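Local atomic coordinates of alginate lyase (PDB entry 5GMT), a protein that cleaves the polymannuronate of alginate as a polysaccharide lyase of family 14, probably by beta-elimination. Residues 139-144 and 210-215; 188-193 and 217-222. All coordinates share one frame; numbering follows the deposited sequence.

Contact 1 (139-144 and 210-215); sequences LRLMWR and VKICVQ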
loop_
_atom_site.group_PDB
_atom_site.type_symbol
_atom_site.label_atom_id
_atom_site.label_comp_id
_atom_site.label_asym_id
_atom_site.label_seq_id
_atom_site.Cartn_x
_atom_site.Cartn_y
_atom_site.Cartn_z
ATOM N N LEU A 139 3.758 2.599 -4.301
ATOM C CA LEU A 139 2.376 2.987 -4.501
ATOM C C LEU A 139 1.494 2.473 -3.374
ATOM O O LEU A 139 0.464 1.842 -3.614
ATOM C CB LEU A 139 1.870 2.471 -5.853
ATOM C CG LEU A 139 2.673 2.961 -7.072
ATOM C CD1 LEU A 139 2.345 2.152 -8.342
ATOM C CD2 LEU A 139 2.480 4.469 -7.307
ATOM N N ARG A 140 1.913 2.732 -2.143
ATOM C CA ARG A 140 1.050 2.503 -0.981
ATOM C C ARG A 140 -0.239 3.327 -1.047
ATOM O O ARG A 140 -0.352 4.281 -1.816
ATOM C CB ARG A 140 1.798 2.842 0.306
ATOM C CG ARG A 140 2.979 1.936 0.579
ATOM C CD ARG A 140 3.744 2.442 1.774
ATOM N NE ARG A 140 4.489 3.668 1.472
ATOM C CZ ARG A 140 5.276 4.304 2.329
ATOM N NH1 ARG A 140 5.453 3.837 3.566
ATOM N NH2 ARG A 140 5.894 5.417 1.941
ATOM N N LEU A 141 -1.222 2.921 -0.250
ATOM C CA LEU A 141 -2.404 3.744 -0.020
ATOM C C LEU A 141 -2.202 4.470 1.299
ATOM O O LEU A 141 -1.331 4.101 2.095
ATOM C CB LEU A 141 -3.680 2.893 0.001
ATOM C CG LEU A 141 -4.372 2.540 -1.324
ATOM C CD1 LEU A 141 -3.435 1.782 -2.239
ATOM C CD2 LEU A 141 -5.633 1.706 -1.055
ATOM N N MET A 142 -2.973 5.524 1.527
ATOM C CA MET A 142 -3.004 6.142 2.844
ATOM C C MET A 142 -4.439 6.401 3.230
ATOM O O MET A 142 -5.289 6.557 2.357
ATOM C CB MET A 142 -2.212 7.455 2.879
ATOM C CG MET A 142 -0.733 7.291 3.208
ATOM S SD MET A 142 0.066 8.852 3.664
ATOM C CE MET A 142 -0.786 9.260 5.184
ATOM N N TRP A 143 -4.719 6.411 4.530
ATOM C CA TRP A 143 -5.942 7.055 4.992
ATOM C C TRP A 143 -5.556 8.439 5.470
ATOM O O TRP A 143 -4.372 8.752 5.651
ATOM C CB TRP A 143 -6.658 6.256 6.096
ATOM C CG TRP A 143 -5.996 6.266 7.453
ATOM C CD1 TRP A 143 -6.114 7.224 8.431
ATOM C CD2 TRP A 143 -5.141 5.253 7.990
ATOM N NE1 TRP A 143 -5.365 6.874 9.530
ATOM C CE2 TRP A 143 -4.765 5.663 9.289
ATOM C CE3 TRP A 143 -4.651 4.037 7.496
ATOM C CZ2 TRP A 143 -3.917 4.903 10.097
ATOM C CZ3 TRP A 143 -3.816 3.279 8.306
ATOM C CH2 TRP A 143 -3.454 3.719 9.591
ATOM N N ARG A 144 -6.564 9.279 5.621
ATOM C CA ARG A 144 -6.356 10.637 6.062
ATOM C C ARG A 144 -7.412 10.963 7.091
ATOM O O ARG A 144 -8.128 10.072 7.567
ATOM C CB ARG A 144 -6.424 11.613 4.883
ATOM C CG ARG A 144 -5.277 11.488 3.886
ATOM C CD ARG A 144 -4.000 12.139 4.411
ATOM N NE ARG A 144 -2.875 11.959 3.493
ATOM C CZ ARG A 144 -1.635 12.388 3.732
ATOM N NH1 ARG A 144 -0.665 12.169 2.850
ATOM N NH2 ARG A 144 -1.366 13.043 4.854
ATOM N N VAL A 210 -2.812 4.126 -12.316
ATOM C CA VAL A 210 -3.199 3.359 -11.144
ATOM C C VAL A 210 -4.706 3.508 -10.932
ATOM O O VAL A 210 -5.232 4.622 -10.884
ATOM C CB VAL A 210 -2.451 3.826 -9.875
ATOM C CG1 VAL A 210 -2.843 2.968 -8.684
ATOM C CG2 VAL A 210 -0.926 3.785 -10.086
ATOM N N LYS A 211 -5.396 2.384 -10.816
ATOM C CA LYS A 211 -6.826 2.402 -10.523
ATOM C C LYS A 211 -7.047 1.720 -9.187
ATOM O O LYS A 211 -6.673 0.559 -9.001
ATOM C CB LYS A 211 -7.622 1.697 -11.631
ATOM C CG LYS A 211 -9.134 1.662 -11.372
ATOM C CD LYS A 211 -9.886 0.843 -12.416
ATOM C CE LYS A 211 -11.380 0.862 -12.117
ATOM N NZ LYS A 211 -12.179 0.056 -13.078
ATOM N N ILE A 212 -7.629 2.454 -8.248
ATOM C CA ILE A 212 -7.918 1.916 -6.937
ATOM C C ILE A 212 -9.423 1.837 -6.745
ATOM O O ILE A 212 -10.129 2.813 -6.994
ATOM C CB ILE A 212 -7.295 2.790 -5.834
ATOM C CG1 ILE A 212 -5.759 2.723 -5.907
ATOM C CG2 ILE A 212 -7.824 2.378 -4.459
ATOM C CD1 ILE A 212 -5.086 3.694 -4.957
ATOM N N CYS A 213 -9.914 0.677 -6.322
ATOM C CA CYS A 213 -11.323 0.546 -5.982
ATOM C C CYS A 213 -11.406 0.108 -4.535
ATOM O O CYS A 213 -10.649 -0.755 -4.101
ATOM C CB CYS A 213 -12.031 -0.457 -6.892
ATOM S SG CYS A 213 -12.127 0.058 -8.612
ATOM N N VAL A 214 -12.319 0.711 -3.786
ATOM C CA VAL A 214 -12.519 0.332 -2.394
ATOM C C VAL A 214 -14.001 0.099 -2.175
ATOM O O VAL A 214 -14.826 0.886 -2.637
ATOM C CB VAL A 214 -12.002 1.428 -1.421
ATOM C CG1 VAL A 214 -12.352 1.099 0.024
ATOM C CG2 VAL A 214 -10.491 1.646 -1.587
ATOM N N GLN A 215 -14.346 -0.987 -1.496
ATOM C CA GLN A 215 -15.744 -1.238 -1.167
ATOM C C GLN A 215 -15.875 -1.667 0.279
ATOM O O GLN A 215 -15.403 -2.734 0.670
ATOM C CB GLN A 215 -16.349 -2.304 -2.084
ATOM C CG GLN A 215 -17.823 -2.531 -1.818
ATOM C CD GLN A 215 -18.504 -3.315 -2.911
ATOM O OE1 GLN A 215 -17.898 -4.176 -3.543
ATOM N NE2 GLN A 215 -19.776 -3.006 -3.155
#
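L141 and I212 meet tip to tip in the core of a beta sandwich, the jelly-roll framework expected of a family 14 polysaccharide lyase of the concanavalin clan. Segment 139-144 lies on strand 136-143 of one sheet and segment 210-215 on strand 208-216 of the other. No hydrogen bond joins them, and the CA atoms of L141 and I212 stand 9.0 Å apart, so apolar side chains alone bridge the interval. The tightest packing is at this pair. The outer arm of I212 is fully extended (chi2 173°), which carries its CD1 forward until it lies 3.7 Å from L141 CD1. The same methyl also rests against L141 CG at 3.9 Å, while the second branches, L141 CD2 and I212 CG2, touch more lightly at 4.1 Å. Beyond the pair, E196 flanks L141 and L151 flanks I212, so neighbouring strands close in on both residues.

One step along, L139 and V210 lie obliquely to each other and share a single contact, CD1 of L139 to CG2 of V210 at 4.1 Å. On the opposite face of strand 208-216 lie K211 and Q215, both partly exposed, and C213, tied by a disulfide to C223. The contact fades in the other direction as the strands splay: W143 turns into an aromatic cluster with F104, F106 and F248, and V214 packs on F184. Although the CB of V214 points toward strand 136-143, its CG2 stops 4.9 Å short of L141 CD2.

Contact 2 (188-193 and 217-222); sequences NNKWHS and EGHSQQ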
loop_
_atom_site.group_PDB
_atom_site.type_symbol
_atom_site.label_atom_id
_atom_site.label_comp_id
_atom_site.label_asym_id
_atom_site.label_seq_id
_atom_site.Cartn_x
_atom_site.Cartn_y
_atom_site.Cartn_z
ATOM N N ASN A 188 -14.950 3.164 9.784
ATOM C CA ASN A 188 -14.705 2.452 11.033
ATOM C C ASN A 188 -15.584 1.211 11.180
ATOM O O ASN A 188 -16.739 1.198 10.741
ATOM C CB ASN A 188 -14.930 3.399 12.212
ATOM C CG ASN A 188 -14.509 2.798 13.535
ATOM O OD1 ASN A 188 -13.697 1.874 13.582
ATOM N ND2 ASN A 188 -15.047 3.337 14.623
ATOM N N ASN A 189 -15.008 0.166 11.772
ATOM C CA ASN A 189 -15.717 -1.065 12.134
ATOM C C ASN A 189 -16.367 -1.778 10.958
ATOM O O ASN A 189 -17.452 -2.365 11.085
ATOM C CB ASN A 189 -16.760 -0.754 13.218
ATOM C CG ASN A 189 -16.122 -0.209 14.491
ATOM O OD1 ASN A 189 -15.058 -0.673 14.909
ATOM N ND2 ASN A 189 -16.750 0.802 15.090
ATOM N N LYS A 190 -15.687 -1.749 9.814
ATOM C CA LYS A 190 -16.160 -2.445 8.626
ATOM C C LYS A 190 -15.018 -3.110 7.875
ATOM O O LYS A 190 -13.888 -2.632 7.920
ATOM C CB LYS A 190 -16.865 -1.472 7.684
ATOM C CG LYS A 190 -18.290 -1.118 8.078
ATOM C CD LYS A 190 -18.943 -0.337 6.941
ATOM C CE LYS A 190 -20.443 -0.184 7.152
ATOM N NZ LYS A 190 -21.132 -1.501 7.111
ATOM N N TRP A 191 -15.332 -4.189 7.168
ATOM C CA TRP A 191 -14.423 -4.764 6.190
ATOM C C TRP A 191 -14.456 -3.913 4.934
ATOM O O TRP A 191 -15.508 -3.371 4.572
ATOM C CB TRP A 191 -14.814 -6.200 5.838
ATOM C CG TRP A 191 -14.368 -7.227 6.824
ATOM C CD1 TRP A 191 -15.150 -7.916 7.710
ATOM C CD2 TRP A 191 -13.029 -7.700 7.017
ATOM N NE1 TRP A 191 -14.379 -8.787 8.442
ATOM C CE2 TRP A 191 -13.072 -8.674 8.037
ATOM C CE3 TRP A 191 -11.798 -7.389 6.424
ATOM C CZ2 TRP A 191 -11.931 -9.340 8.486
ATOM C CZ3 TRP A 191 -10.663 -8.044 6.866
ATOM C CH2 TRP A 191 -10.732 -9.012 7.887
ATOM N N HIS A 192 -13.311 -3.815 4.266
ATOM C CA HIS A 192 -13.218 -3.163 2.961
ATOM C C HIS A 192 -12.500 -4.085 2.004
ATOM O O HIS A 192 -11.474 -4.664 2.366
ATOM C CB HIS A 192 -12.463 -1.837 3.043
ATOM C CG HIS A 192 -13.035 -0.879 4.030
ATOM N ND1 HIS A 192 -12.983 -1.095 5.391
ATOM C CD2 HIS A 192 -13.689 0.295 3.858
ATOM C CE1 HIS A 192 -13.572 -0.093 6.015
ATOM N NE2 HIS A 192 -14.010 0.766 5.108
ATOM N N SER A 193 -13.025 -4.243 0.796
ATOM C CA SER A 193 -12.256 -4.936 -0.229
ATOM C C SER A 193 -11.527 -3.871 -1.020
ATOM O O SER A 193 -12.119 -2.863 -1.425
ATOM C CB SER A 193 -13.144 -5.792 -1.132
ATOM O OG SER A 193 -13.550 -6.960 -0.447
ATOM N N GLU A 217 -18.131 -3.035 3.305
ATOM C CA GLU A 217 -19.210 -4.003 3.210
ATOM C C GLU A 217 -20.539 -3.277 3.385
ATOM O O GLU A 217 -20.670 -2.390 4.229
ATOM C CB GLU A 217 -19.037 -5.133 4.229
ATOM C CG GLU A 217 -18.888 -4.686 5.649
ATOM C CD GLU A 217 -18.646 -5.851 6.591
ATOM O OE1 GLU A 217 -17.830 -5.689 7.523
ATOM O OE2 GLU A 217 -19.273 -6.924 6.399
ATOM N N GLY A 218 -21.493 -3.608 2.525
ATOM C CA GLY A 218 -22.789 -2.961 2.551
ATOM C C GLY A 218 -22.912 -1.738 1.669
ATOM O O GLY A 218 -24.017 -1.234 1.457
ATOM N N HIS A 219 -21.796 -1.258 1.134
ATOM C CA HIS A 219 -21.808 0.010 0.411
ATOM C C HIS A 219 -21.323 -0.143 -1.017
ATOM O O HIS A 219 -20.752 -1.165 -1.391
ATOM C CB HIS A 219 -20.960 1.052 1.148
ATOM C CG HIS A 219 -21.558 1.493 2.447
ATOM N ND1 HIS A 219 -22.229 2.688 2.591
ATOM C CD2 HIS A 219 -21.622 0.879 3.653
ATOM C CE1 HIS A 219 -22.667 2.798 3.834
ATOM N NE2 HIS A 219 -22.309 1.714 4.498
ATOM N N SER A 220 -21.590 0.880 -1.821
ATOM C CA SER A 220 -21.166 0.879 -3.210
ATOM C C SER A 220 -19.657 1.017 -3.311
ATOM O O SER A 220 -19.016 1.689 -2.497
ATOM C CB SER A 220 -21.847 2.006 -3.988
ATOM O OG SER A 220 -23.213 1.700 -4.215
ATOM N N GLN A 221 -19.112 0.345 -4.312
ATOM C CA GLN A 221 -17.721 0.476 -4.690
ATOM C C GLN A 221 -17.413 1.920 -5.065
ATOM O O GLN A 221 -18.202 2.557 -5.759
ATOM C CB GLN A 221 -17.434 -0.455 -5.856
ATOM C CG GLN A 221 -15.989 -0.671 -6.168
ATOM C CD GLN A 221 -15.826 -1.557 -7.380
ATOM O OE1 GLN A 221 -16.468 -1.346 -8.402
ATOM N NE2 GLN A 221 -14.983 -2.561 -7.264
ATOM N N GLN A 222 -16.288 2.446 -4.589
ATOM C CA GLN A 222 -15.797 3.730 -5.085
ATOM C C GLN A 222 -14.424 3.538 -5.721
ATOM O O GLN A 222 -13.529 2.965 -5.105
ATOM C CB GLN A 222 -15.736 4.771 -3.964
ATOM C CG GLN A 222 -17.123 5.278 -3.561
ATOM C CD GLN A 222 -17.094 6.562 -2.757
ATOM O OE1 GLN A 222 -16.367 6.680 -1.769
ATOM N NE2 GLN A 222 -17.893 7.536 -3.179
#
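W191 and E217 are tied together twice, at the point where the antiparallel pairing of strands 191-199 and 208-216 runs out at the protein surface. E217 N gives its hydrogen to W191 O at 2.9 Å, a backbone bond that continues the antiparallel pattern just beyond strand 208-216. The return bond is made by a side chain: W191 N donates to E217 OE1, also at 2.9 Å and nearly straight (172°), so the carboxylate takes the role that the E217 carbonyl would play in a regular pair. The oxygen is met on its anti side, with the donor 32° out of the carboxylate plane. The E217 carboxylate reaches W191 N because CG sits between the backbone N and the carbonyl carbon (chi1 55°) and the chain then runs extended. OE1 also lies at the edge of the indole, 3.5 Å from W191 CD1, while W191 NE1 is satisfied by H53 O.

E217 O, turned out of the strand pairing, is taken by K190, whose chain bends at its last torsion to set NZ 3.1 Å from that oxygen. The K190 chain crosses H219 at about a right angle, CE standing 3.8 Å from H219 NE2. Replacing K190 with an alanine would probably leave E217 O without its ammonium donor and H219 without the methylene it packs on. G218, at a positive phi, then turns the chain away, and H219 O accepts a bond from Q215 NE2. With K190 NZ 5.3 Å from E217 OE1, any attraction between the two charges is probably only long-range; the grip is one of hydrogen bonds involving the backbone.

How the contacts relate
The centres of the two contacts lie about 13 Å apart, and their segments alternate along the chain: 139-144, 188-193, 210-215, then 217-222. They share one sheet, in which strands 191-199 and 208-216 are antiparallel neighbours. Contact 1, its centre about 7 Å from that of the chain, couples this sheet to the opposing one, whereas contact 2, centred about 17 Å out, lies at the strand ends, where 208-216 gives way to the loop leading into strand 222-229. The segments also meet directly, through probable backbone hydrogen bonds from S193 N to Q215 O and from V214 N to Q222 O. Strand 208-216 thus runs from the sandwich core to a surface turn, joining interior packing to polar bonding at the strand ends.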